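Long-range contacts in IPT/TIG domain-containing protein BACOVA_02650 (Bacteroides ovatus, PDB 5E7H), which binds polysaccharide at the cell surface, probably xyloglucan before its transport into the periplasm for degradation, and is seen here as its C-terminal part: residues 105-110 with 120-125; 30-35 with 68-73; 181-186 with 231-236; 5-10 with 196-201. One frame throughout, in Å; residues are numbered along the deposited sequence. Where two conformers were deposited one is given.

Contact 1: residues 105-110 with 120-125; sequences SFVVAD and GTCLGI. With NA (sodium ion), chain I.
V107 O receives two donors from the facing strand: C122 N, at 2.9 Å, and the CA-H of T121, which makes a weaker CH...O contact. C122 O is used in the same way, taking V107 N at 3.0 Å, with the CA-H of F106 close by. S105 and G124 form the next hydrogen-bonded pair, in which G124 N reaches S105 O at 2.8 Å. These bonds join two antiparallel strands of the xyloglucan-binding domain, and strand 121-126 pairs on its far side with strand 246-259.

Side chains alternate between the two faces. On one, CG2 of V107 and SG of C122 meet closely at 3.3 Å, and both residues also touch Y251. On the other, the F106 and L123 side chains lie at a slant to each other, F106 CE1 3.8 Å from L123 CD1, while F106 CB meets the methyl CG2 of T121. H99 packs edge-to-face with the F106 ring and Y93 also meets it. An alanine in place of F106 would probably leave L123 CD1 and the rings of H99 and Y93 without this aromatic partner, opening a gap on that face of the hairpin. Further along this face V108 CG2 lies 3.7 Å from T121 OG1. T121 O turns away from strand 105-108 and binds the sodium ion at 2.5 Å, together with water 1, N92, N119 and D253.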
loop_
_atom_site.group_PDB
_atom_site.type_symbol
_atom_site.label_atom_id
_atom_site.label_comp_id
_atom_site.label_asym_id
_atom_site.label_seq_id
_atom_site.Cartn_x
_atom_site.Cartn_y
_atom_site.Cartn_z
ATOM N N SER A 105 -0.176 -1.483 18.222
ATOM C CA SER A 105 -1.574 -1.167 18.418
ATOM C C SER A 105 -2.348 -1.474 17.148
ATOM O O SER A 105 -1.762 -1.710 16.099
ATOM C CB SER A 105 -1.740 0.302 18.808
ATOM O OG SER A 105 -1.203 1.142 17.814
ATOM N N PHE A 106 -3.670 -1.515 17.294
ATOM C CA PHE A 106 -4.592 -1.687 16.184
ATOM C C PHE A 106 -5.671 -0.635 16.336
ATOM O O PHE A 106 -6.207 -0.428 17.436
ATOM C CB PHE A 106 -5.145 -3.105 16.174
ATOM C CG PHE A 106 -4.102 -4.091 15.810
ATOM C CD1 PHE A 106 -3.722 -4.226 14.493
ATOM C CD2 PHE A 106 -3.416 -4.777 16.781
ATOM C CE1 PHE A 106 -2.700 -5.066 14.135
ATOM C CE2 PHE A 106 -2.394 -5.638 16.424
ATOM C CZ PHE A 106 -2.043 -5.782 15.097
ATOM N N VAL A 107 -5.945 0.073 15.251
ATOM C CA VAL A 107 -6.888 1.195 15.316
ATOM C C VAL A 107 -7.869 1.138 14.155
ATOM O O VAL A 107 -7.532 0.672 13.062
ATOM C CB VAL A 107 -6.149 2.556 15.301
ATOM C CG1 VAL A 107 -5.144 2.646 16.454
ATOM C CG2 VAL A 107 -5.459 2.789 14.022
ATOM N N VAL A 108 -9.085 1.606 14.416
ATOM C CA VAL A 108 -10.062 1.932 13.376
ATOM C C VAL A 108 -10.159 3.442 13.394
ATOM O O VAL A 108 -10.512 4.030 14.418
ATOM C CB VAL A 108 -11.426 1.277 13.645
ATOM C CG1 VAL A 108 -12.489 1.744 12.647
ATOM C CG2 VAL A 108 -11.304 -0.246 13.615
ATOM N N ALA A 109 -9.807 4.083 12.288
ATOM C CA ALA A 109 -9.714 5.536 12.282
ATOM C C ALA A 109 -11.091 6.160 12.506
ATOM O O ALA A 109 -12.102 5.621 12.058
ATOM C CB ALA A 109 -9.107 6.022 10.998
ATOM N N ASP A 110 -11.117 7.303 13.190
ATOM C CA ASP A 110 -12.370 7.877 13.699
ATOM C C ASP A 110 -12.696 9.269 13.167
ATOM O O ASP A 110 -13.613 9.927 13.682
ATOM C CB ASP A 110 -12.347 7.911 15.231
ATOM C CG ASP A 110 -11.348 8.913 15.805
ATOM O OD1 ASP A 110 -10.671 9.622 15.040
ATOM O OD2 ASP A 110 -11.227 8.976 17.048
ATOM N N GLY A 120 -11.310 -0.139 7.730
ATOM C CA GLY A 120 -11.350 -0.982 8.909
ATOM C C GLY A 120 -10.118 -0.836 9.770
ATOM O O GLY A 120 -9.612 0.256 9.981
ATOM N N THR A 121 -9.666 -1.962 10.303
ATOM C CA THR A 121 -8.549 -1.997 11.239
ATOM C C THR A 121 -7.206 -1.858 10.546
ATOM O O THR A 121 -6.953 -2.508 9.547
ATOM C CB THR A 121 -8.567 -3.305 12.002
ATOM O OG1 THR A 121 -9.845 -3.471 12.615
ATOM C CG2 THR A 121 -7.493 -3.320 13.082
ATOM N N CYS A 122 -6.317 -1.042 11.103
ATOM C CA CYS A 122 -4.948 -0.948 10.621
ATOM C C CYS A 122 -3.979 -1.147 11.780
ATOM O O CYS A 122 -4.344 -0.998 12.950
ATOM C CB CYS A 122 -4.682 0.380 9.906
ATOM S SG CYS A 122 -4.874 1.869 10.880
ATOM N N LEU A 123 -2.753 -1.517 11.425
ATOM C CA LEU A 123 -1.646 -1.687 12.368
ATOM C C LEU A 123 -1.042 -0.343 12.706
ATOM O O LEU A 123 -0.768 0.442 11.806
ATOM C CB LEU A 123 -0.566 -2.582 11.745
ATOM C CG LEU A 123 0.804 -2.639 12.442
ATOM C CD1 LEU A 123 0.680 -3.305 13.795
ATOM C CD2 LEU A 123 1.820 -3.347 11.578
ATOM N N GLY A 124 -0.840 -0.092 13.990
ATOM C CA GLY A 124 -0.142 1.100 14.432
ATOM C C GLY A 124 1.166 0.762 15.107
ATOM O O GLY A 124 1.231 -0.108 15.985
ATOM N N ILE A 125 2.210 1.466 14.688
ATOM C CA ILE A 125 3.485 1.460 15.393
ATOM C C ILE A 125 3.697 2.908 15.816
ATOM O O ILE A 125 4.055 3.757 14.989
ATOM C CB ILE A 125 4.615 0.961 14.506
ATOM C CG1 ILE A 125 4.370 -0.470 14.026
ATOM C CG2 ILE A 125 5.975 1.069 15.235
ATOM C CD1 ILE A 125 4.454 -1.506 15.046
HETATM NA NA NA I . -7.851 -3.092 7.250
HETATM O O HOH W 1 -8.558 -3.260 4.732
#

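Contact 2: residues 30-35 with 68-73; sequences SRVNIN and ISVTAI
CG1 of V32 stands anti to its backbone N (chi1 175°), and CG2 of I68 stands anti to its own, which brings the two methyls together at 3.9 Å. I34 and I68 lie side by side, pointing the same way, I34 CD1 4.0 Å from I68 CG1. V32 touches I54 and F56, I34 touches F56 and V70 touches I54, all across to strand 53-57 of the other sheet, in the core of the immunoglobulin-like IPT/TIG sandwich.

Strands 31-34 and 68-72 run antiparallel, with N33 N giving to S69 O at 2.9 Å and S69 N returning to N33 O. S30 and R31 both face T71 in a classic beta bulge: T71 N bonds to R31 O at 2.8 Å, and S30 N to T71 O. S30 OG meets the T71 methyl CG2 at 3.3 Å.

The outer face is polar. Water 2 bridges N33 OD1, at 2.8 Å, and S69 OG, at 2.9 Å; N33 OD1 also takes G36 N. D39 receives N33 ND2 and R31 NE, the latter in a salt bridge. The strand pair is therefore two-sided, with hydrocarbon turned to the core and amide, hydroxyl and charged groups turned to the hydrated side.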
loop_
_atom_site.group_PDB
_atom_site.type_symbol
_atom_site.label_atom_id
_atom_site.label_comp_id
_atom_site.label_asym_id
_atom_site.label_seq_id
_atom_site.Cartn_x
_atom_site.Cartn_y
_atom_site.Cartn_z
ATOM N N SER A 30 -15.142 13.833 -18.828
ATOM C CA SER A 30 -16.594 13.732 -18.742
ATOM C C SER A 30 -17.027 12.533 -17.914
ATOM O O SER A 30 -18.189 12.414 -17.545
ATOM C CB SER A 30 -17.204 13.652 -20.144
ATOM O OG SER A 30 -16.762 12.506 -20.843
ATOM N N ARG A 31 -16.090 11.644 -17.605
ATOM C CA ARG A 31 -16.421 10.487 -16.797
ATOM C C ARG A 31 -15.173 9.861 -16.212
ATOM O O ARG A 31 -14.176 9.715 -16.907
ATOM C CB ARG A 31 -17.162 9.444 -17.625
ATOM C CG ARG A 31 -17.744 8.328 -16.805
ATOM C CD ARG A 31 -18.356 7.268 -17.687
ATOM N NE ARG A 31 -19.095 6.283 -16.905
ATOM C CZ ARG A 31 -19.572 5.144 -17.392
ATOM N NH1 ARG A 31 -19.386 4.831 -18.669
ATOM N NH2 ARG A 31 -20.233 4.316 -16.598
ATOM N N VAL A 32 -15.247 9.502 -14.936
ATOM C CA VAL A 32 -14.254 8.627 -14.316
ATOM C C VAL A 32 -15.004 7.481 -13.645
ATOM O O VAL A 32 -15.717 7.684 -12.659
ATOM C CB VAL A 32 -13.356 9.367 -13.287
ATOM C CG1 VAL A 32 -12.423 8.395 -12.564
ATOM C CG2 VAL A 32 -12.540 10.446 -13.988
ATOM N N ASN A 33 -14.859 6.281 -14.206
ATOM C CA ASN A 33 -15.558 5.106 -13.707
ATOM C C ASN A 33 -14.615 4.224 -12.911
ATOM O O ASN A 33 -13.515 3.925 -13.360
ATOM C CB ASN A 33 -16.171 4.300 -14.848
ATOM C CG ASN A 33 -16.857 3.044 -14.357
ATOM O OD1 ASN A 33 -16.253 1.987 -14.313
ATOM N ND2 ASN A 33 -18.123 3.169 -13.945
ATOM N N ILE A 34 -15.061 3.827 -11.726
ATOM C CA ILE A 34 -14.311 2.956 -10.845
ATOM C C ILE A 34 -14.796 1.513 -10.914
ATOM O O ILE A 34 -15.888 1.197 -10.433
ATOM C CB ILE A 34 -14.412 3.434 -9.390
ATOM C CG1 ILE A 34 -14.083 4.927 -9.253
ATOM C CG2 ILE A 34 -13.486 2.623 -8.513
ATOM C CD1 ILE A 34 -12.731 5.384 -9.808
ATOM N N ASN A 35 -14.008 0.667 -11.582
ATOM C CA ASN A 35 -14.201 -0.786 -11.603
ATOM C C ASN A 35 -15.566 -1.220 -12.107
ATOM O O ASN A 35 -16.033 -2.300 -11.757
ATOM C CB ASN A 35 -13.938 -1.374 -10.200
ATOM C CG ASN A 35 -12.476 -1.290 -9.804
ATOM O OD1 ASN A 35 -11.693 -0.584 -10.447
ATOM N ND2 ASN A 35 -12.091 -2.032 -8.763
ATOM N N ILE A 68 -9.801 1.577 -13.510
ATOM C CA ILE A 68 -10.356 2.918 -13.657
ATOM C C ILE A 68 -10.399 3.310 -15.126
ATOM O O ILE A 68 -9.418 3.139 -15.852
ATOM C CB ILE A 68 -9.529 3.947 -12.866
ATOM C CG1 ILE A 68 -9.472 3.578 -11.373
ATOM C CG2 ILE A 68 -10.104 5.356 -13.064
ATOM C CD1 ILE A 68 -8.558 4.451 -10.566
ATOM N N SER A 69 -11.556 3.795 -15.575
ATOM C CA SER A 69 -11.729 4.303 -16.944
ATOM C C SER A 69 -11.936 5.810 -16.914
ATOM O O SER A 69 -12.803 6.301 -16.193
ATOM C CB SER A 69 -12.920 3.630 -17.630
ATOM O OG SER A 69 -12.697 2.237 -17.761
ATOM N N VAL A 70 -11.155 6.527 -17.715
ATOM C CA VAL A 70 -11.250 7.979 -17.826
ATOM C C VAL A 70 -11.709 8.348 -19.229
ATOM O O VAL A 70 -11.077 7.965 -20.210
ATOM C CB VAL A 70 -9.896 8.666 -17.524
ATOM C CG1 VAL A 70 -10.014 10.194 -17.671
ATOM C CG2 VAL A 70 -9.403 8.291 -16.134
ATOM N N THR A 71 -12.823 9.071 -19.320
ATOM C CA THR A 71 -13.294 9.575 -20.607
ATOM C C THR A 71 -12.973 11.057 -20.714
ATOM O O THR A 71 -13.308 11.837 -19.826
ATOM C CB THR A 71 -14.804 9.366 -20.796
ATOM O OG1 THR A 71 -15.114 7.971 -20.719
ATOM C CG2 THR A 71 -15.258 9.891 -22.161
ATOM N N ALA A 72 -12.300 11.425 -21.799
ATOM C CA ALA A 72 -11.963 12.811 -22.084
ATOM C C ALA A 72 -12.433 13.109 -23.497
ATOM O O ALA A 72 -12.986 12.235 -24.159
ATOM C CB ALA A 72 -10.467 13.060 -21.940
ATOM N N ILE A 73 -12.209 14.329 -23.957
ATOM C CA ILE A 73 -12.712 14.728 -25.273
ATOM C C ILE A 73 -12.127 13.846 -26.381
ATOM O O ILE A 73 -12.787 13.568 -27.384
ATOM C CB ILE A 73 -12.402 16.204 -25.575
ATOM C CG1 ILE A 73 -12.900 16.585 -26.974
ATOM C CG2 ILE A 73 -10.911 16.488 -25.492
ATOM C CD1 ILE A 73 -14.347 16.204 -27.268
HETATM O O HOH W 2 -13.809 1.106 -15.373
#

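Contact 3: residues 181-186 with 231-236; sequences MCENFD and STHIGV. With ACT (acetate ion), chain G.
The rings of H233 and F185 meet obliquely, their planes 52° apart, with CE1 of the histidine 3.8 Å from CZ of the phenylalanine; the ring of Y140 also meets that of H233. At the edge of the H233 ring sits E183 N, which donates to ND1 at 2.9 Å from slightly outside the ring plane; the edge of the F185 ring meets the methyl of an acetate ion, probably from the crystallisation liquor. E183 belongs to a type I' turn, M181 to N184, that begins at the last residue of strand 176-181 and packs against the start of strand 233-240 in the xyloglucan-binding domain.

H233 holds the turn by ring and by backbone, since H233 O also accepts C182 N, at 2.9 Å. H233 CG lies anti to the backbone N (chi1 170°), and CB points toward the turn. On the other ring nitrogen, NE2 bonds to Y237 OH, consistent with a neutral ring whose ND1 lacks the proton. An alanine here would probably leave E183 N and Y237 OH without their ring partners and F185 freer to turn.

E183 sends its carboxylate to Y140 OH. S231 OG forms an ST turn by accepting H233 N and approaches C182 CA to 3.3 Å; water 3 lies 2.6 Å from the same S231 OG. On the buried side M181 and I234 run side by side, M181 CE resting 3.9 Å from I234 CD1.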
loop_
_atom_site.group_PDB
_atom_site.type_symbol
_atom_site.label_atom_id
_atom_site.label_comp_id
_atom_site.label_asym_id
_atom_site.label_seq_id
_atom_site.Cartn_x
_atom_site.Cartn_y
_atom_site.Cartn_z
ATOM N N MET A 181 9.474 -12.325 5.998
ATOM C CA MET A 181 8.482 -13.352 5.715
ATOM C C MET A 181 9.063 -14.751 5.940
ATOM O O MET A 181 10.255 -14.994 5.718
ATOM C CB MET A 181 7.983 -13.234 4.281
ATOM C CG MET A 181 7.143 -12.013 4.009
ATOM S SD MET A 181 6.749 -11.940 2.259
ATOM C CE MET A 181 5.768 -10.456 2.248
ATOM N N CYS A 182 8.199 -15.663 6.366
ATOM C CA CYS A 182 8.520 -17.094 6.515
ATOM C C CYS A 182 9.684 -17.375 7.459
ATOM O O CYS A 182 10.386 -18.387 7.327
ATOM C CB CYS A 182 8.830 -17.724 5.166
ATOM S SG CYS A 182 7.521 -17.514 3.950
ATOM N N GLU A 183 9.876 -16.477 8.413
ATOM C CA GLU A 183 10.971 -16.541 9.375
ATOM C C GLU A 183 12.332 -16.637 8.692
ATOM O O GLU A 183 13.301 -17.112 9.287
ATOM C CB GLU A 183 10.770 -17.710 10.360
ATOM C CG GLU A 183 9.598 -17.454 11.294
ATOM C CD GLU A 183 9.581 -18.352 12.508
ATOM O OE1 GLU A 183 10.636 -18.927 12.853
ATOM O OE2 GLU A 183 8.500 -18.479 13.120
ATOM N N ASN A 184 12.426 -16.145 7.459
ATOM C CA ASN A 184 13.717 -16.101 6.781
ATOM C C ASN A 184 14.333 -14.734 6.990
ATOM O O ASN A 184 14.273 -13.863 6.141
ATOM C CB ASN A 184 13.594 -16.418 5.289
ATOM C CG ASN A 184 14.955 -16.538 4.627
ATOM O OD1 ASN A 184 15.980 -16.397 5.294
ATOM N ND2 ASN A 184 14.979 -16.830 3.332
ATOM N N PHE A 185 14.937 -14.528 8.153
ATOM C CA PHE A 185 15.410 -13.190 8.479
ATOM C C PHE A 185 16.663 -12.791 7.682
ATOM O O PHE A 185 16.932 -11.595 7.498
ATOM C CB PHE A 185 15.647 -13.087 9.984
ATOM C CG PHE A 185 14.375 -13.183 10.772
ATOM C CD1 PHE A 185 13.526 -12.101 10.875
ATOM C CD2 PHE A 185 14.013 -14.383 11.367
ATOM C CE1 PHE A 185 12.336 -12.205 11.593
ATOM C CE2 PHE A 185 12.829 -14.491 12.068
ATOM C CZ PHE A 185 11.994 -13.412 12.178
ATOM N N ASP A 186 17.392 -13.778 7.182
ATOM C CA ASP A 186 18.506 -13.509 6.297
ATOM C C ASP A 186 18.052 -12.796 5.015
ATOM O O ASP A 186 18.818 -12.046 4.415
ATOM C CB ASP A 186 19.212 -14.822 5.951
ATOM C CG ASP A 186 20.630 -14.614 5.473
ATOM O OD1 ASP A 186 21.368 -13.839 6.120
ATOM O OD2 ASP A 186 21.008 -15.230 4.454
ATOM N N SER A 231 5.351 -21.644 5.766
ATOM C CA SER A 231 5.260 -20.700 6.880
ATOM C C SER A 231 4.382 -19.541 6.482
ATOM O O SER A 231 4.535 -19.005 5.382
ATOM C CB SER A 231 6.629 -20.177 7.263
ATOM O OG SER A 231 6.501 -19.115 8.212
ATOM N N THR A 232 3.447 -19.162 7.343
ATOM C CA THR A 232 2.625 -17.993 7.048
ATOM C C THR A 232 3.095 -16.737 7.774
ATOM O O THR A 232 2.398 -15.730 7.774
ATOM C CB THR A 232 1.158 -18.248 7.367
ATOM O OG1 THR A 232 1.045 -18.869 8.633
ATOM C CG2 THR A 232 0.546 -19.186 6.319
ATOM N N HIS A 233 4.307 -16.765 8.325
ATOM C CA HIS A 233 4.853 -15.573 8.977
ATOM C C HIS A 233 5.043 -14.387 8.050
ATOM O O HIS A 233 5.674 -14.487 7.007
ATOM C CB HIS A 233 6.198 -15.915 9.613
ATOM C CG HIS A 233 6.968 -14.731 10.098
ATOM N ND1 HIS A 233 8.220 -14.410 9.620
ATOM C CD2 HIS A 233 6.681 -13.811 11.049
ATOM C CE1 HIS A 233 8.669 -13.343 10.252
ATOM N NE2 HIS A 233 7.751 -12.955 11.121
ATOM N N ILE A 234 4.514 -13.240 8.480
ATOM C CA ILE A 234 4.974 -11.939 7.997
ATOM C C ILE A 234 5.156 -11.102 9.249
ATOM O O ILE A 234 4.298 -11.106 10.132
ATOM C CB ILE A 234 4.001 -11.284 6.978
ATOM C CG1 ILE A 234 4.526 -9.926 6.533
ATOM C CG2 ILE A 234 2.590 -11.163 7.562
ATOM C CD1 ILE A 234 3.738 -9.304 5.392
ATOM N N GLY A 235 6.270 -10.377 9.309
ATOM C CA GLY A 235 6.600 -9.586 10.489
ATOM C C GLY A 235 7.012 -8.190 10.085
ATOM O O GLY A 235 7.719 -7.999 9.097
ATOM N N VAL A 236 6.540 -7.209 10.846
ATOM C CA VAL A 236 6.906 -5.803 10.681
ATOM C C VAL A 236 7.512 -5.347 12.011
ATOM O O VAL A 236 6.866 -5.412 13.057
ATOM C CB VAL A 236 5.692 -4.936 10.299
ATOM C CG1 VAL A 236 6.057 -3.456 10.225
ATOM C CG2 VAL A 236 5.090 -5.417 8.967
HETATM C C ACT G . 17.505 -16.511 9.256
HETATM O O ACT G . 17.456 -16.684 8.007
HETATM O OXT ACT G . 18.495 -15.951 9.789
HETATM C CH3 ACT G . 16.363 -16.965 10.122
HETATM O O HOH W 3 6.914 -20.224 10.572
#

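Contact 4: residues 5-10 with 196-201; sequences VTAVSS and SSFTGK
This contact lies at the junction between two domains: the end of strand 4-8 of the immunoglobulin-like IPT/TIG domain meets a loop of the xyloglucan-binding domain that comes between strands 189-192 and 207-213. F198 is the largest contributor. Its CG is anti to the backbone N (chi1 -169°), and the ring beyond meets the first domain.

S9 CA sits over one face of that ring in a CH-pi contact, 3.8 Å from the centroid and displaced toward the rim; its closest ring atom is F198 CD1, at 3.6 Å. A7 CB comes in at the ring edge, 4.0 Å from CE1 of F198. T20 and T22 of the neighbouring strand 18-24 also touch the phenylalanine, which thus packs against two adjoining strands of the IPT/TIG domain.

The backbone at F198 is held by its own loop. S196 OG accepts F198 N at 2.9 Å as an ST turn, and also T199 N, so one hydroxyl takes two successive amides. S9 in turn is fixed to its own domain through S9 OG, which bonds to T20 N. No direct hydrogen bond joins the two segments, but S10 OG links the domains nearby by bonding to E165. Between the segments themselves the polar link runs through water: S197 OG, which also bonds to Q209 NE2, lies 2.9 Å from water 4, and this water donates to V8 O at 3.1 Å.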
loop_
_atom_site.group_PDB
_atom_site.type_symbol
_atom_site.label_atom_id
_atom_site.label_comp_id
_atom_site.label_asym_id
_atom_site.label_seq_id
_atom_site.Cartn_x
_atom_site.Cartn_y
_atom_site.Cartn_z
ATOM N N VAL A 5 -2.947 7.282 -19.500
ATOM C CA VAL A 5 -2.672 7.170 -18.069
ATOM C C VAL A 5 -1.253 6.669 -17.856
ATOM O O VAL A 5 -0.903 5.601 -18.353
ATOM C CB VAL A 5 -3.647 6.208 -17.376
ATOM C CG1 VAL A 5 -3.299 6.054 -15.896
ATOM C CG2 VAL A 5 -5.076 6.690 -17.527
ATOM N N THR A 6 -0.434 7.422 -17.125
ATOM C CA THR A 6 0.942 6.988 -16.869
ATOM C C THR A 6 1.151 6.436 -15.454
ATOM O O THR A 6 2.034 5.608 -15.250
ATOM C CB THR A 6 1.945 8.136 -17.114
ATOM O OG1 THR A 6 1.586 9.277 -16.332
ATOM C CG2 THR A 6 1.960 8.523 -18.585
ATOM N N ALA A 7 0.359 6.876 -14.478
ATOM C CA ALA A 7 0.475 6.345 -13.123
ATOM C C ALA A 7 -0.782 6.635 -12.303
ATOM O O ALA A 7 -1.493 7.602 -12.569
ATOM C CB ALA A 7 1.682 6.925 -12.434
ATOM N N VAL A 8 -1.053 5.770 -11.336
ATOM C CA VAL A 8 -2.124 5.964 -10.365
ATOM C C VAL A 8 -1.490 5.914 -8.978
ATOM O O VAL A 8 -0.599 5.102 -8.724
ATOM C CB VAL A 8 -3.220 4.901 -10.499
ATOM C CG1 VAL A 8 -4.355 5.164 -9.540
ATOM C CG2 VAL A 8 -3.761 4.877 -11.931
ATOM N N SER A 9 -1.941 6.793 -8.083
ATOM C CA SER A 9 -1.301 6.959 -6.782
ATOM C C SER A 9 -1.289 5.689 -5.935
ATOM O O SER A 9 -0.328 5.434 -5.177
ATOM C CB SER A 9 -1.990 8.099 -6.018
ATOM O OG SER A 9 -3.384 7.863 -5.908
ATOM N N SER A 10 -2.326 4.864 -6.051
ATOM C CA SER A 10 -2.397 3.610 -5.310
ATOM C C SER A 10 -3.328 2.630 -6.004
ATOM O O SER A 10 -4.245 3.059 -6.705
ATOM C CB SER A 10 -2.877 3.856 -3.888
ATOM O OG SER A 10 -3.045 2.635 -3.198
ATOM N N SER A 196 6.721 6.911 -0.729
ATOM C CA SER A 196 5.613 6.740 -1.656
ATOM C C SER A 196 6.042 6.156 -2.996
ATOM O O SER A 196 7.023 6.614 -3.597
ATOM C CB SER A 196 4.942 8.095 -1.884
ATOM O OG SER A 196 4.078 8.031 -3.004
ATOM N N SER A 197 5.286 5.175 -3.482
ATOM C CA SER A 197 5.528 4.625 -4.813
ATOM C C SER A 197 5.192 5.645 -5.900
ATOM O O SER A 197 5.657 5.537 -7.038
ATOM C CB SER A 197 4.713 3.362 -5.015
ATOM O OG SER A 197 3.323 3.608 -4.928
ATOM N N PHE A 198 4.394 6.641 -5.538
ATOM C CA PHE A 198 3.925 7.645 -6.485
ATOM C C PHE A 198 4.877 8.834 -6.586
ATOM O O PHE A 198 5.137 9.337 -7.686
ATOM C CB PHE A 198 2.518 8.101 -6.063
ATOM C CG PHE A 198 1.792 8.950 -7.080
ATOM C CD1 PHE A 198 1.511 8.465 -8.343
ATOM C CD2 PHE A 198 1.321 10.200 -6.724
ATOM C CE1 PHE A 198 0.803 9.240 -9.249
ATOM C CE2 PHE A 198 0.621 10.975 -7.616
ATOM C CZ PHE A 198 0.362 10.499 -8.880
ATOM N N THR A 199 5.377 9.313 -5.448
ATOM C CA THR A 199 6.216 10.528 -5.427
ATOM C C THR A 199 7.688 10.277 -5.112
ATOM O O THR A 199 8.535 11.149 -5.355
ATOM C CB THR A 199 5.713 11.532 -4.388
ATOM O OG1 THR A 199 5.918 10.987 -3.078
ATOM C CG2 THR A 199 4.237 11.839 -4.583
ATOM N N GLY A 200 7.992 9.107 -4.556
ATOM C CA GLY A 200 9.342 8.786 -4.124
ATOM C C GLY A 200 9.730 9.427 -2.798
ATOM O O GLY A 200 10.862 9.247 -2.337
ATOM N N LYS A 201 8.802 10.158 -2.182
ATOM C CA LYS A 201 9.051 10.827 -0.902
ATOM C C LYS A 201 8.295 10.204 0.273
ATOM O O LYS A 201 7.286 9.529 0.088
ATOM C CB LYS A 201 8.672 12.308 -0.996
ATOM C CG LYS A 201 9.601 13.118 -1.905
ATOM C CD LYS A 201 8.915 13.561 -3.184
ATOM C CE LYS A 201 8.269 14.930 -3.036
ATOM N NZ LYS A 201 9.254 16.043 -3.162
HETATM O O HOH W 4 2.091 4.825 -7.205
#

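How the contacts relate
The four contacts divide between two domains. Contact 2 lies in the IPT/TIG domain, in the sheet 38-40, 31-34, 68-72, 75-78, and comes first along the chain to be closed; contacts 1 and 3 follow in the xyloglucan-binding domain, on different sheets, their centres 22 Å apart. Contact 4 joins the domains: its first segment precedes all others, and its second falls between the two segments of contact 3. Contact 2 approaches contact 4 to about 4 Å between nearest atoms, whereas the centres of contacts 2 and 3 stand 40 Å apart across the molecule. Three contacts thus hold strands or turns within a domain, while the small contact 4 at the interface is likely to influence how the domains sit together.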